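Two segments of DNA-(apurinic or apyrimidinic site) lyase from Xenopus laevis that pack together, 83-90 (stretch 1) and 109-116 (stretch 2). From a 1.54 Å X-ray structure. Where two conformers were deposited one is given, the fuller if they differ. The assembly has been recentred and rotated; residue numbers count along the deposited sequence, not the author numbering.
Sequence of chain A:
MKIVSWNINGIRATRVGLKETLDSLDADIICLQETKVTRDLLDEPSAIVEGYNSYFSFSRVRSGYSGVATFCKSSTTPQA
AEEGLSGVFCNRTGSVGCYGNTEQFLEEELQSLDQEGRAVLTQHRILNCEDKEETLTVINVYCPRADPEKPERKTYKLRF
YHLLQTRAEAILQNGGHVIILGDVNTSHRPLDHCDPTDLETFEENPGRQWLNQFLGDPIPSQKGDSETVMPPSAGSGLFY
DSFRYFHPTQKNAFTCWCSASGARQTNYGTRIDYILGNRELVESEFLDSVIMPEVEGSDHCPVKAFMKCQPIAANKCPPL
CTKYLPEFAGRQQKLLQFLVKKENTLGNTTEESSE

Stretch 1 83-90: EGLSGVFC
Stretch 2 109-116: ELQSLDQE

Stretch 2 is helical from Glu109 to Asp114, continuing a helix that begins earlier in the chain, and then becomes loop. Stretch 1 is an irregular loop draped over this end of the helix, with a type I turn from Gly87 to Cys90 closed by Cys90 N to Gly87 O at 3.2 Å. The CA atoms pair Gly84 with Asp114 (5.1 Å), Ser86 with Leu110 (6.2 Å) and Val88 with Gln111 (6.3 Å). The contact buries 410 Å².

Hydrogen bonds centre on the buried carboxylate of Asp114 (chi1 -95°, between wells; chi2 -5°). Leu85 N donates to Asp114 OD1 at 2.8 Å, nearly straight at 174°. Ser86 N donates to Asp114 OD2 at 2.8 Å and 153°. Ser86 OG, with chi1 p, donates to the same Asp114 OD2 at 2.7 Å. An acidic side chain suits this place because its two oxygens accept from consecutive backbone amides. Ser86 OG also accepts a weak bond from Val88 N at 3.4 Å.

Water 1 extends the network. It donates to Asp114 OD2 (2.7 Å) and Glu83 O (3.0 Å), and accepts from Phe89 N (3.0 Å) and, weakly, Gly87 N (3.2 Å).

Two glycines have positive phi. Gly84 (84/174) lies with CA 3.4 Å from Asp114 OD1; an ideal CB there would clash with Asp114 OD2 at 2.6 Å. At Gly87 (95/-12), a CB would jam against the preceding carbonyl.

Apolar and van der Waals contacts complete the interface. Val88, chi1 m, points toward the helix and sets CG1 4.0 Å from Leu110 CB. Leu110 is buried, with rotamer m, t. The Phe89 ring (chi1 m, chi2 -71°) lies obliquely over the helix end: CE2 is 3.6 Å from Asp114 C, and CZ is 3.7 Å from Gln111 NE2. Phe89 is poorly ordered despite its large covered area.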

# COMPACT_ATOMS: atom_id res chain seq x y z
N GLU A 83 8.43 -4.22 8.41
CA GLU A 83 7.57 -5.15 7.72
C GLU A 83 6.37 -5.50 8.61
O GLU A 83 6.52 -5.69 9.83
CB GLU A 83 8.34 -6.46 7.47
CG GLU A 83 8.98 -6.72 6.21
CD GLU A 83 9.34 -8.22 6.18
OE1 GLU A 83 8.56 -9.01 5.62
OE2 GLU A 83 10.37 -8.59 6.79
N GLY A 84 5.22 -5.69 8.00
CA GLY A 84 4.09 -6.26 8.68
C GLY A 84 3.33 -5.21 9.45
O GLY A 84 3.74 -4.07 9.57
N LEU A 85 2.21 -5.64 10.01
CA LEU A 85 1.34 -4.78 10.82
C LEU A 85 1.41 -5.04 12.31
O LEU A 85 0.93 -4.18 13.08
CB LEU A 85 -0.13 -4.96 10.40
CG LEU A 85 -0.43 -4.56 8.97
CD1 LEU A 85 -1.82 -4.99 8.58
CD2 LEU A 85 -0.26 -3.09 8.75
N SER A 86 1.99 -6.15 12.74
CA SER A 86 1.92 -6.54 14.14
C SER A 86 3.22 -6.46 14.90
O SER A 86 3.19 -6.57 16.14
CB SER A 86 1.41 -7.97 14.29
OG SER A 86 2.42 -8.89 13.97
N GLY A 87 4.35 -6.32 14.24
CA GLY A 87 5.61 -6.30 14.99
C GLY A 87 6.34 -7.62 15.10
O GLY A 87 7.51 -7.62 15.50
N VAL A 88 5.71 -8.74 14.76
CA VAL A 88 6.35 -10.02 15.00
C VAL A 88 7.58 -10.24 14.10
O VAL A 88 8.49 -10.99 14.47
CB VAL A 88 5.32 -11.17 14.87
CG1 VAL A 88 4.21 -10.99 15.92
CG2 VAL A 88 4.75 -11.21 13.48
N PHE A 89 7.65 -9.61 12.94
CA PHE A 89 8.82 -9.76 12.07
C PHE A 89 9.69 -8.51 12.10
O PHE A 89 10.28 -8.13 11.09
CB PHE A 89 8.39 -10.10 10.64
CG PHE A 89 7.72 -11.43 10.53
CD1 PHE A 89 8.44 -12.60 10.69
CD2 PHE A 89 6.37 -11.52 10.28
CE1 PHE A 89 7.83 -13.83 10.60
CE2 PHE A 89 5.74 -12.75 10.20
CZ PHE A 89 6.48 -13.91 10.35
N CYS A 90 9.77 -7.87 13.26
CA CYS A 90 10.54 -6.65 13.42
C CYS A 90 11.84 -6.95 14.14
O CYS A 90 11.83 -7.26 15.33
CB CYS A 90 9.73 -5.62 14.19
SG CYS A 90 10.66 -4.15 14.52
N GLU A 109 -1.80 -16.08 15.63
CA GLU A 109 -2.58 -15.42 14.58
C GLU A 109 -1.85 -14.19 14.03
O GLU A 109 -1.90 -13.89 12.82
CB GLU A 109 -3.96 -15.04 15.12
CG GLU A 109 -4.84 -14.53 13.99
CD GLU A 109 -6.15 -13.97 14.47
OE1 GLU A 109 -6.40 -13.89 15.69
OE2 GLU A 109 -6.90 -13.51 13.55
N LEU A 110 -1.20 -13.40 14.90
CA LEU A 110 -0.43 -12.30 14.38
C LEU A 110 0.65 -12.77 13.40
O LEU A 110 0.89 -12.12 12.37
CB LEU A 110 0.22 -11.51 15.52
CG LEU A 110 -0.79 -10.79 16.43
CD1 LEU A 110 -0.01 -10.10 17.55
CD2 LEU A 110 -1.67 -9.78 15.69
N GLN A 111 1.30 -13.89 13.71
CA GLN A 111 2.32 -14.37 12.79
C GLN A 111 1.69 -14.72 11.45
O GLN A 111 2.21 -14.39 10.39
CB GLN A 111 3.05 -15.59 13.37
CG GLN A 111 4.18 -16.08 12.48
CD GLN A 111 5.36 -16.62 13.27
OE1 GLN A 111 5.30 -16.75 14.49
NE2 GLN A 111 6.45 -16.93 12.57
N SER A 112 0.54 -15.37 11.51
CA SER A 112 -0.13 -15.76 10.27
C SER A 112 -0.54 -14.58 9.44
O SER A 112 -0.45 -14.61 8.21
CB SER A 112 -1.36 -16.58 10.57
OG SER A 112 -0.99 -17.81 11.13
N LEU A 113 -1.02 -13.51 10.10
CA LEU A 113 -1.46 -12.32 9.39
C LEU A 113 -0.30 -11.56 8.79
O LEU A 113 -0.50 -10.80 7.84
CB LEU A 113 -2.28 -11.43 10.34
CG LEU A 113 -3.63 -11.95 10.73
CD1 LEU A 113 -4.21 -11.26 11.94
CD2 LEU A 113 -4.58 -11.85 9.50
N ASP A 114 0.92 -11.69 9.35
CA ASP A 114 2.07 -10.96 8.88
C ASP A 114 3.05 -11.75 8.01
O ASP A 114 3.93 -11.14 7.39
CB ASP A 114 2.83 -10.37 10.08
CG ASP A 114 2.43 -8.96 10.37
OD1 ASP A 114 1.62 -8.37 9.61
OD2 ASP A 114 2.97 -8.43 11.37
N GLN A 115 2.84 -13.05 7.83
CA GLN A 115 3.84 -13.85 7.14
C GLN A 115 3.63 -13.96 5.63
O GLN A 115 4.33 -14.75 4.99
CB GLN A 115 3.88 -15.27 7.74
CG GLN A 115 2.66 -16.07 7.45
CD GLN A 115 2.70 -17.47 8.05
OE1 GLN A 115 3.65 -17.85 8.74
NE2 GLN A 115 1.65 -18.23 7.81
N GLU A 116 2.67 -13.27 5.06
CA GLU A 116 2.39 -13.40 3.63
C GLU A 116 2.87 -12.21 2.81
O GLU A 116 2.51 -12.07 1.64
CB GLU A 116 0.89 -13.62 3.40
CG GLU A 116 0.40 -14.92 3.99
CD GLU A 116 -1.05 -15.29 3.63
OE1 GLU A 116 -1.74 -14.58 2.83
OE2 GLU A 116 -1.52 -16.34 4.19
O HOH W 1 5.62 -7.78 11.71